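Local coordinates for ribokinase RBSK (Mycobacterium tuberculosis, PDB 3GO6), which probably phosphorylates D-ribose at O-5 with magnesium-chelated ATP, giving D-ribose 5-phosphate for nucleotide and amino acid synthesis or the pentose phosphate pathway, at residues Asn29-Phe34 against Ala112-Asp117; Ala120-Leu125 against Val241-Ala246; Thr33-Ala38 against Leu47-Thr52. All blocks are in the same frame, centred on the assembly; numbering follows the deposited sequence.

Contact 1: residues Asn29-Phe34 against Ala112-Asp117. With RIB (alpha-D-ribofuranose), chain C.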
loop_
_atom_site.group_PDB
_atom_site.type_symbol
_atom_site.label_atom_id
_atom_site.label_comp_id
_atom_site.label_asym_id
_atom_site.label_seq_id
_atom_site.Cartn_x
_atom_site.Cartn_y
_atom_site.Cartn_z
ATOM N N ASN A 29 -11.627 -7.108 -0.100
ATOM C CA ASN A 29 -10.238 -6.721 -0.345
ATOM C C ASN A 29 -9.535 -6.689 0.990
ATOM O O ASN A 29 -10.167 -6.391 1.998
ATOM C CB ASN A 29 -10.145 -5.271 -0.897
ATOM C CG ASN A 29 -10.876 -5.076 -2.209
ATOM O OD1 ASN A 29 -10.803 -5.916 -3.098
ATOM N ND2 ASN A 29 -11.599 -3.950 -2.334
ATOM N N MET A 30 -8.234 -6.954 1.009
ATOM C CA MET A 30 -7.420 -6.538 2.164
ATOM C C MET A 30 -7.010 -5.057 1.987
ATOM O O MET A 30 -6.519 -4.680 0.929
ATOM C CB MET A 30 -6.189 -7.438 2.307
ATOM C CG MET A 30 -5.390 -7.172 3.584
ATOM S SD MET A 30 -6.241 -7.723 5.077
ATOM C CE MET A 30 -6.369 -9.511 4.813
ATOM N N ASP A 31 -7.229 -4.238 3.024
ATOM C CA ASP A 31 -7.027 -2.800 2.970
ATOM C C ASP A 31 -5.723 -2.433 3.641
ATOM O O ASP A 31 -5.455 -2.865 4.770
ATOM C CB ASP A 31 -8.146 -2.063 3.732
ATOM C CG ASP A 31 -9.474 -2.048 2.987
ATOM O OD1 ASP A 31 -9.500 -2.403 1.789
ATOM O OD2 ASP A 31 -10.502 -1.673 3.612
ATOM N N LEU A 32 -4.943 -1.606 2.963
ATOM C CA LEU A 32 -3.758 -0.985 3.564
ATOM C C LEU A 32 -4.136 0.491 3.746
ATOM O O LEU A 32 -4.341 1.195 2.770
ATOM C CB LEU A 32 -2.545 -1.141 2.655
ATOM C CG LEU A 32 -2.114 -2.602 2.417
ATOM C CD1 LEU A 32 -1.010 -2.642 1.388
ATOM C CD2 LEU A 32 -1.646 -3.260 3.704
ATOM N N THR A 33 -4.300 0.911 4.992
ATOM C CA THR A 33 -4.756 2.276 5.286
ATOM C C THR A 33 -3.575 3.086 5.814
ATOM O O THR A 33 -2.944 2.699 6.799
ATOM C CB THR A 33 -5.921 2.310 6.286
ATOM O OG1 THR A 33 -6.975 1.435 5.861
ATOM C CG2 THR A 33 -6.490 3.743 6.447
ATOM N N PHE A 34 -3.298 4.204 5.144
ATOM C CA PHE A 34 -2.167 5.082 5.425
ATOM C C PHE A 34 -2.712 6.426 5.894
ATOM O O PHE A 34 -3.629 6.991 5.272
ATOM C CB PHE A 34 -1.351 5.357 4.159
ATOM C CG PHE A 34 -0.652 4.144 3.570
ATOM C CD1 PHE A 34 0.717 3.980 3.731
ATOM C CD2 PHE A 34 -1.354 3.215 2.807
ATOM C CE1 PHE A 34 1.400 2.881 3.164
ATOM C CE2 PHE A 34 -0.694 2.104 2.236
ATOM C CZ PHE A 34 0.680 1.934 2.417
ATOM N N ALA A 112 -6.666 -3.129 -1.489
ATOM C CA ALA A 112 -6.969 -1.704 -1.646
ATOM C C ALA A 112 -6.046 -0.811 -0.840
ATOM O O ALA A 112 -5.609 -1.194 0.250
ATOM C CB ALA A 112 -8.405 -1.424 -1.276
ATOM N N ILE A 113 -5.762 0.380 -1.376
ATOM C CA ILE A 113 -4.961 1.379 -0.669
ATOM C C ILE A 113 -5.906 2.514 -0.279
ATOM O O ILE A 113 -6.555 3.111 -1.147
ATOM C CB ILE A 113 -3.824 1.988 -1.565
ATOM C CG1 ILE A 113 -2.961 0.892 -2.203
ATOM C CG2 ILE A 113 -2.952 2.999 -0.760
ATOM C CD1 ILE A 113 -2.352 -0.090 -1.191
ATOM N N ILE A 114 -5.977 2.798 1.013
ATOM C CA ILE A 114 -6.793 3.893 1.515
ATOM C C ILE A 114 -5.826 4.928 2.091
ATOM O O ILE A 114 -4.989 4.596 2.932
ATOM C CB ILE A 114 -7.760 3.451 2.637
ATOM C CG1 ILE A 114 -8.423 2.075 2.359
ATOM C CG2 ILE A 114 -8.724 4.613 3.024
ATOM C CD1 ILE A 114 -9.356 2.068 1.316
ATOM N N VAL A 115 -5.940 6.178 1.656
ATOM C CA VAL A 115 -5.088 7.227 2.211
ATOM C C VAL A 115 -5.992 8.280 2.871
ATOM O O VAL A 115 -6.956 8.737 2.258
ATOM C CB VAL A 115 -4.203 7.868 1.122
ATOM C CG1 VAL A 115 -3.152 8.820 1.765
ATOM C CG2 VAL A 115 -3.511 6.788 0.306
ATOM N N VAL A 116 -5.682 8.638 4.117
ATOM C CA VAL A 116 -6.553 9.520 4.921
ATOM C C VAL A 116 -5.677 10.703 5.320
ATOM O O VAL A 116 -4.584 10.506 5.864
ATOM C CB VAL A 116 -7.118 8.796 6.172
ATOM C CG1 VAL A 116 -8.013 9.731 7.021
ATOM C CG2 VAL A 116 -7.894 7.542 5.743
ATOM N N ASP A 117 -6.136 11.910 4.986
ATOM C CA ASP A 117 -5.352 13.132 5.240
ATOM C C ASP A 117 -5.788 13.873 6.515
ATOM O O ASP A 117 -6.659 13.406 7.269
ATOM C CB ASP A 117 -5.307 14.059 3.991
ATOM C CG ASP A 117 -6.647 14.785 3.699
ATOM O OD1 ASP A 117 -7.515 14.923 4.585
ATOM O OD2 ASP A 117 -6.823 15.250 2.549
HETATM O O5 RIB C . -15.329 2.148 0.601
HETATM C C5 RIB C . -14.036 1.758 1.116
HETATM C C4 RIB C . -13.649 0.395 0.513
HETATM O O4 RIB C . -13.362 0.588 -0.887
HETATM C C3 RIB C . -12.370 -0.182 1.093
HETATM O O3 RIB C . -12.580 -1.169 2.135
HETATM C C2 RIB C . -11.633 -0.738 -0.112
HETATM O O2 RIB C . -11.416 -2.149 -0.001
HETATM C C1 RIB C . -12.440 -0.382 -1.352
HETATM O O1 RIB C . -13.187 -1.501 -1.848
#
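Ile114 pairs with Thr33 across two parallel strands, and its side chain reaches from that threonine to the bound ribose. Its CB packs against both Thr33 OG1 and CG2, and its CG2 meets Thr33 CG2 at 4.2 Å. CG1, turned beside the backbone N (chi1 -41°), passes the threonine hydroxyl, and CD1 finishes 3.8 Å from ribose C3. A beta-branched residue suits the position: one arm stays with the sheet while the longer one gives the sugar carbons an apolar wall. On the same face, Asp31 takes a hydroxyl on each oxygen, ribose O2 donating to OD1 and O3 to OD2 at 2.6 Å, which should hold the carboxylate's rotation. Asn29 ND2 gives a nearly straight bond to ribose O2 (3.0 Å, 170°), making that hydroxyl acceptor as well as donor. Ala112 brings only its methyl to that hydroxyl, with CB 3.3 Å from O2. Five backbone bonds, from Ala112 N to Met30 O through Val116 N to Phe34 O, lace the strands. On the other face Ile113 touches Leu32 and Phe34, and these three also pack on the second subunit. Strand 50-56 flanks 29-35, strand 122-127 flanks 110-116, and helix 83-94 packs against Met30.

Contact 2: residues Ala120-Leu125 against Val241-Ala246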
loop_
_atom_site.group_PDB
_atom_site.type_symbol
_atom_site.label_atom_id
_atom_site.label_comp_id
_atom_site.label_asym_id
_atom_site.label_seq_id
_atom_site.Cartn_x
_atom_site.Cartn_y
_atom_site.Cartn_z
ATOM N N ALA A 120 -9.448 14.489 7.407
ATOM C CA ALA A 120 -10.223 13.233 7.436
ATOM C C ALA A 120 -10.788 12.800 6.078
ATOM O O ALA A 120 -11.520 11.810 5.996
ATOM C CB ALA A 120 -11.334 13.261 8.511
ATOM N N GLU A 121 -10.451 13.532 5.022
ATOM C CA GLU A 121 -10.788 13.121 3.664
ATOM C C GLU A 121 -9.967 11.878 3.292
ATOM O O GLU A 121 -8.926 11.636 3.883
ATOM C CB GLU A 121 -10.526 14.254 2.666
ATOM C CG GLU A 121 -10.900 13.931 1.204
ATOM C CD GLU A 121 -12.391 13.599 1.002
ATOM O OE1 GLU A 121 -13.135 14.518 0.568
ATOM O OE2 GLU A 121 -12.828 12.445 1.279
ATOM N N ASN A 122 -10.445 11.103 2.322
ATOM C CA ASN A 122 -9.790 9.837 1.954
ATOM C C ASN A 122 -9.792 9.625 0.441
ATOM O O ASN A 122 -10.648 10.179 -0.262
ATOM C CB ASN A 122 -10.470 8.656 2.672
ATOM C CG ASN A 122 -11.800 8.241 2.022
ATOM O OD1 ASN A 122 -11.816 7.404 1.117
ATOM N ND2 ASN A 122 -12.911 8.811 2.492
ATOM N N THR A 123 -8.820 8.861 -0.051
ATOM C CA THR A 123 -8.841 8.344 -1.420
ATOM C C THR A 123 -8.745 6.833 -1.340
ATOM O O THR A 123 -8.174 6.289 -0.374
ATOM C CB THR A 123 -7.663 8.840 -2.312
ATOM O OG1 THR A 123 -6.400 8.356 -1.814
ATOM C CG2 THR A 123 -7.631 10.388 -2.416
ATOM N N VAL A 124 -9.296 6.160 -2.348
ATOM C CA VAL A 124 -9.269 4.689 -2.368
ATOM C C VAL A 124 -8.787 4.225 -3.742
ATOM O O VAL A 124 -9.294 4.698 -4.774
ATOM C CB VAL A 124 -10.666 4.099 -2.038
ATOM C CG1 VAL A 124 -10.708 2.547 -2.222
ATOM C CG2 VAL A 124 -11.099 4.464 -0.624
ATOM N N LEU A 125 -7.811 3.311 -3.751
ATOM C CA LEU A 125 -7.298 2.711 -4.968
ATOM C C LEU A 125 -7.350 1.192 -4.809
ATOM O O LEU A 125 -6.805 0.656 -3.832
ATOM C CB LEU A 125 -5.831 3.122 -5.181
ATOM C CG LEU A 125 -5.046 2.462 -6.309
ATOM C CD1 LEU A 125 -5.652 2.781 -7.651
ATOM C CD2 LEU A 125 -3.557 2.873 -6.275
ATOM N N VAL A 241 -13.089 11.849 12.258
ATOM C CA VAL A 241 -11.757 11.285 12.455
ATOM C C VAL A 241 -11.248 10.693 11.140
ATOM O O VAL A 241 -10.103 10.922 10.752
ATOM C CB VAL A 241 -11.787 10.224 13.580
ATOM C CG1 VAL A 241 -10.524 9.381 13.586
ATOM C CG2 VAL A 241 -11.999 10.913 14.916
ATOM N N ASP A 242 -12.115 9.950 10.453
ATOM C CA ASP A 242 -11.745 9.238 9.236
ATOM C C ASP A 242 -13.025 8.943 8.456
ATOM O O ASP A 242 -13.828 8.132 8.885
ATOM C CB ASP A 242 -11.015 7.932 9.612
ATOM C CG ASP A 242 -10.636 7.087 8.408
ATOM O OD1 ASP A 242 -10.855 7.506 7.248
ATOM O OD2 ASP A 242 -10.083 5.984 8.636
ATOM N N THR A 243 -13.197 9.602 7.314
ATOM C CA THR A 243 -14.389 9.419 6.484
ATOM C C THR A 243 -14.368 8.104 5.686
ATOM O O THR A 243 -15.398 7.681 5.172
ATOM C CB THR A 243 -14.587 10.580 5.506
ATOM O OG1 THR A 243 -13.442 10.683 4.658
ATOM C CG2 THR A 243 -14.772 11.909 6.262
ATOM N N ALA A 244 -13.200 7.471 5.570
ATOM C CA ALA A 244 -13.111 6.229 4.799
ATOM C C ALA A 244 -14.034 5.175 5.409
ATOM O O ALA A 244 -14.130 5.039 6.636
ATOM C CB ALA A 244 -11.678 5.737 4.755
ATOM N N GLY A 245 -14.747 4.472 4.540
ATOM C CA GLY A 245 -15.632 3.422 4.985
ATOM C C GLY A 245 -17.033 3.920 5.310
ATOM O O GLY A 245 -17.944 3.128 5.422
ATOM N N ALA A 246 -17.218 5.231 5.477
ATOM C CA ALA A 246 -18.541 5.705 5.925
ATOM C C ALA A 246 -19.623 5.519 4.869
ATOM O O ALA A 246 -20.798 5.260 5.205
ATOM C CB ALA A 246 -18.479 7.153 6.392
HETATM O O HOH W 1 -14.001 5.080 1.815
#
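Asn122 turns one face of its amide to Ala244, whose CA and CB both lie over it, CB 3.7 Å from Asn122 CG; a small residue lets the flat group come this close. At the amide's edge, Asn122 ND2 donates in its own plane to Thr243 OG1 (2.9 Å), while OD1 takes a long bond from a water that also accepts from Gly245 N. The other flat groups are carboxylates. In Glu121, chi2 of 60° bends the chain at CD, and OE2 accepts from Asn122 N with its anti lone pair. Asp242 OD1 is met from above its plane by Ala244 N, an Asx turn. Ala120 O is gripped twice, by Thr243 OG1 at 2.6 Å and by Thr243 N at 3.1 Å. Threonine fits because its hydroxyl donates to that carbonyl and accepts from Asn122 ND2. Gly245, third in a type II turn from Thr243 to Ala246 and N-cap of helix 246-257, has a positive phi (89°), where a CB would press on the preceding carbonyl O. These bonds tie the lid strand to a loop that itself carries Asp242 and Ala244 of the magnesium site and Thr243, seen to bind ADP in a structure of this protein, consistent with holding Thr243 in place.

Contact 3: residues Thr33-Ala38 against Leu47-Thr52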
loop_
_atom_site.group_PDB
_atom_site.type_symbol
_atom_site.label_atom_id
_atom_site.label_comp_id
_atom_site.label_asym_id
_atom_site.label_seq_id
_atom_site.Cartn_x
_atom_site.Cartn_y
_atom_site.Cartn_z
ATOM N N THR A 33 -4.300 0.911 4.992
ATOM C CA THR A 33 -4.756 2.276 5.286
ATOM C C THR A 33 -3.575 3.086 5.814
ATOM O O THR A 33 -2.944 2.699 6.799
ATOM C CB THR A 33 -5.921 2.310 6.286
ATOM O OG1 THR A 33 -6.975 1.435 5.861
ATOM C CG2 THR A 33 -6.490 3.743 6.447
ATOM N N PHE A 34 -3.298 4.204 5.144
ATOM C CA PHE A 34 -2.167 5.082 5.425
ATOM C C PHE A 34 -2.712 6.426 5.894
ATOM O O PHE A 34 -3.629 6.991 5.272
ATOM C CB PHE A 34 -1.351 5.357 4.159
ATOM C CG PHE A 34 -0.652 4.144 3.570
ATOM C CD1 PHE A 34 0.717 3.980 3.731
ATOM C CD2 PHE A 34 -1.354 3.215 2.807
ATOM C CE1 PHE A 34 1.400 2.881 3.164
ATOM C CE2 PHE A 34 -0.694 2.104 2.236
ATOM C CZ PHE A 34 0.680 1.934 2.417
ATOM N N VAL A 35 -2.142 6.947 6.978
ATOM C CA VAL A 35 -2.485 8.309 7.410
ATOM C C VAL A 35 -1.351 9.243 7.000
ATOM O O VAL A 35 -0.168 8.942 7.255
ATOM C CB VAL A 35 -2.778 8.380 8.931
ATOM C CG1 VAL A 35 -2.931 9.854 9.393
ATOM C CG2 VAL A 35 -4.026 7.591 9.264
ATOM N N VAL A 36 -1.715 10.348 6.338
ATOM C CA VAL A 36 -0.769 11.364 5.869
ATOM C C VAL A 36 -1.229 12.766 6.327
ATOM O O VAL A 36 -2.363 12.939 6.791
ATOM C CB VAL A 36 -0.662 11.373 4.311
ATOM C CG1 VAL A 36 -0.093 10.025 3.790
ATOM C CG2 VAL A 36 -2.017 11.665 3.666
ATOM N N ASP A 37 -0.353 13.757 6.203
ATOM C CA ASP A 37 -0.795 15.140 6.397
ATOM C C ASP A 37 -1.604 15.606 5.180
ATOM O O ASP A 37 -2.751 16.019 5.306
ATOM C CB ASP A 37 0.396 16.069 6.639
ATOM C CG ASP A 37 -0.047 17.497 6.915
ATOM O OD1 ASP A 37 -0.835 17.714 7.877
ATOM O OD2 ASP A 37 0.363 18.391 6.141
ATOM N N ALA A 38 -1.006 15.482 4.000
ATOM C CA ALA A 38 -1.656 15.825 2.739
ATOM C C ALA A 38 -1.635 14.635 1.767
ATOM O O ALA A 38 -0.644 13.899 1.695
ATOM C CB ALA A 38 -0.951 17.020 2.100
ATOM N N LEU A 47 5.867 10.393 2.940
ATOM C CA LEU A 47 6.044 9.505 4.079
ATOM C C LEU A 47 4.791 9.490 4.945
ATOM O O LEU A 47 4.388 10.530 5.500
ATOM C CB LEU A 47 7.279 9.910 4.903
ATOM C CG LEU A 47 7.639 9.082 6.143
ATOM C CD1 LEU A 47 7.800 7.579 5.835
ATOM C CD2 LEU A 47 8.923 9.651 6.740
ATOM N N ALA A 48 4.161 8.316 5.046
ATOM C CA ALA A 48 2.952 8.149 5.861
ATOM C C ALA A 48 3.268 8.152 7.339
ATOM O O ALA A 48 4.332 7.690 7.757
ATOM C CB ALA A 48 2.228 6.864 5.509
ATOM N N ALA A 49 2.314 8.638 8.130
ATOM C CA ALA A 49 2.425 8.662 9.580
ATOM C C ALA A 49 2.175 7.280 10.202
ATOM O O ALA A 49 2.760 6.932 11.237
ATOM C CB ALA A 49 1.431 9.687 10.151
ATOM N N SER A 50 1.294 6.496 9.570
ATOM C CA SER A 50 0.910 5.180 10.076
ATOM C C SER A 50 0.378 4.317 8.933
ATOM O O SER A 50 0.001 4.831 7.880
ATOM C CB SER A 50 -0.154 5.298 11.165
ATOM O OG SER A 50 -1.372 5.833 10.652
ATOM N N LEU A 51 0.381 3.008 9.154
ATOM C CA LEU A 51 -0.126 2.039 8.186
ATOM C C LEU A 51 -0.799 0.915 8.964
ATOM O O LEU A 51 -0.221 0.371 9.918
ATOM C CB LEU A 51 1.013 1.477 7.313
ATOM C CG LEU A 51 0.709 0.189 6.511
ATOM C CD1 LEU A 51 -0.436 0.431 5.505
ATOM C CD2 LEU A 51 1.935 -0.353 5.799
ATOM N N THR A 52 -2.023 0.580 8.584
ATOM C CA THR A 52 -2.679 -0.622 9.102
ATOM C C THR A 52 -3.044 -1.549 7.936
ATOM O O THR A 52 -3.194 -1.096 6.802
ATOM C CB THR A 52 -3.981 -0.308 9.885
ATOM O OG1 THR A 52 -4.949 0.288 9.013
ATOM C CG2 THR A 52 -3.711 0.609 11.092
HETATM O O HOH W 2 -3.008 4.012 9.314
HETATM O O HOH W 3 -6.131 -1.004 6.865
HETATM O O HOH W 4 2.489 12.626 5.532
#
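Thr33 O is held from two directions, by Thr52 N at 2.9 Å and by a water that donates to it at 2.8 Å, while Leu51 CA adds a C-H contact. The same water is bonded to Ser50 OG, so it bridges the two strands, a role a small hydroxyl side chain suits. Thr33 N returns a bond to Thr52 O, making the two threonines a hydrogen-bonded antiparallel pair. Their side chains run side by side, and a second water bridges Thr33 OG1 and Thr52 OG1. Just before Ser50, Ala49 N donates to Val35 O (2.6 Å). Strand 50-56 is the outermost within the chain and 29-35 its inner neighbour in the four-stranded sheet that, in ribokinases, serves as the lid of the sugar site and joins the dimer; Leu47 pairs with a strand of the second subunit, carrying the sheet across the interface. On the face away from the threonines, Leu51 lies alongside Phe34, CG anti to the backbone N (chi1 164°) and chi2 of 62° carrying CD1 over the centre of one ring face, 3.7 Å from the centroid, a CH-pi contact. Ala48 CB, a small methyl near the ring plane, reaches the edge at Phe34 CD1, 3.7 Å away. Val36 CG1 packs on Ala48 as well. On the threonine face, Val35 CB comes 3.4 Å from Ser50 OG. Ser50 N is buried without a partner. Farther along, a third water accepts from Asp37 N and donates to Leu47 O.

From the N terminus, strand 29-35 is the first of the contacting strands and serves two contacts. Contact 3 closes the short excursion from 33-38 to 47-52, and contact 1, starting from the same strand, spans the far longer one to 112-117, so the first lies within the second. Contact 2 opens only afterwards, with 120-125, and closes at 241-246 after more than a hundred residues. Val116 O bonded to Val36 N ties contacts 1 and 3, and Ile113 N to Leu125 O joins contact 1 to contact 2. Contacts 1 and 3 join strands of one lid sheet, and contact 2 fastens its strand 122-127 to the loop before helix 246-257.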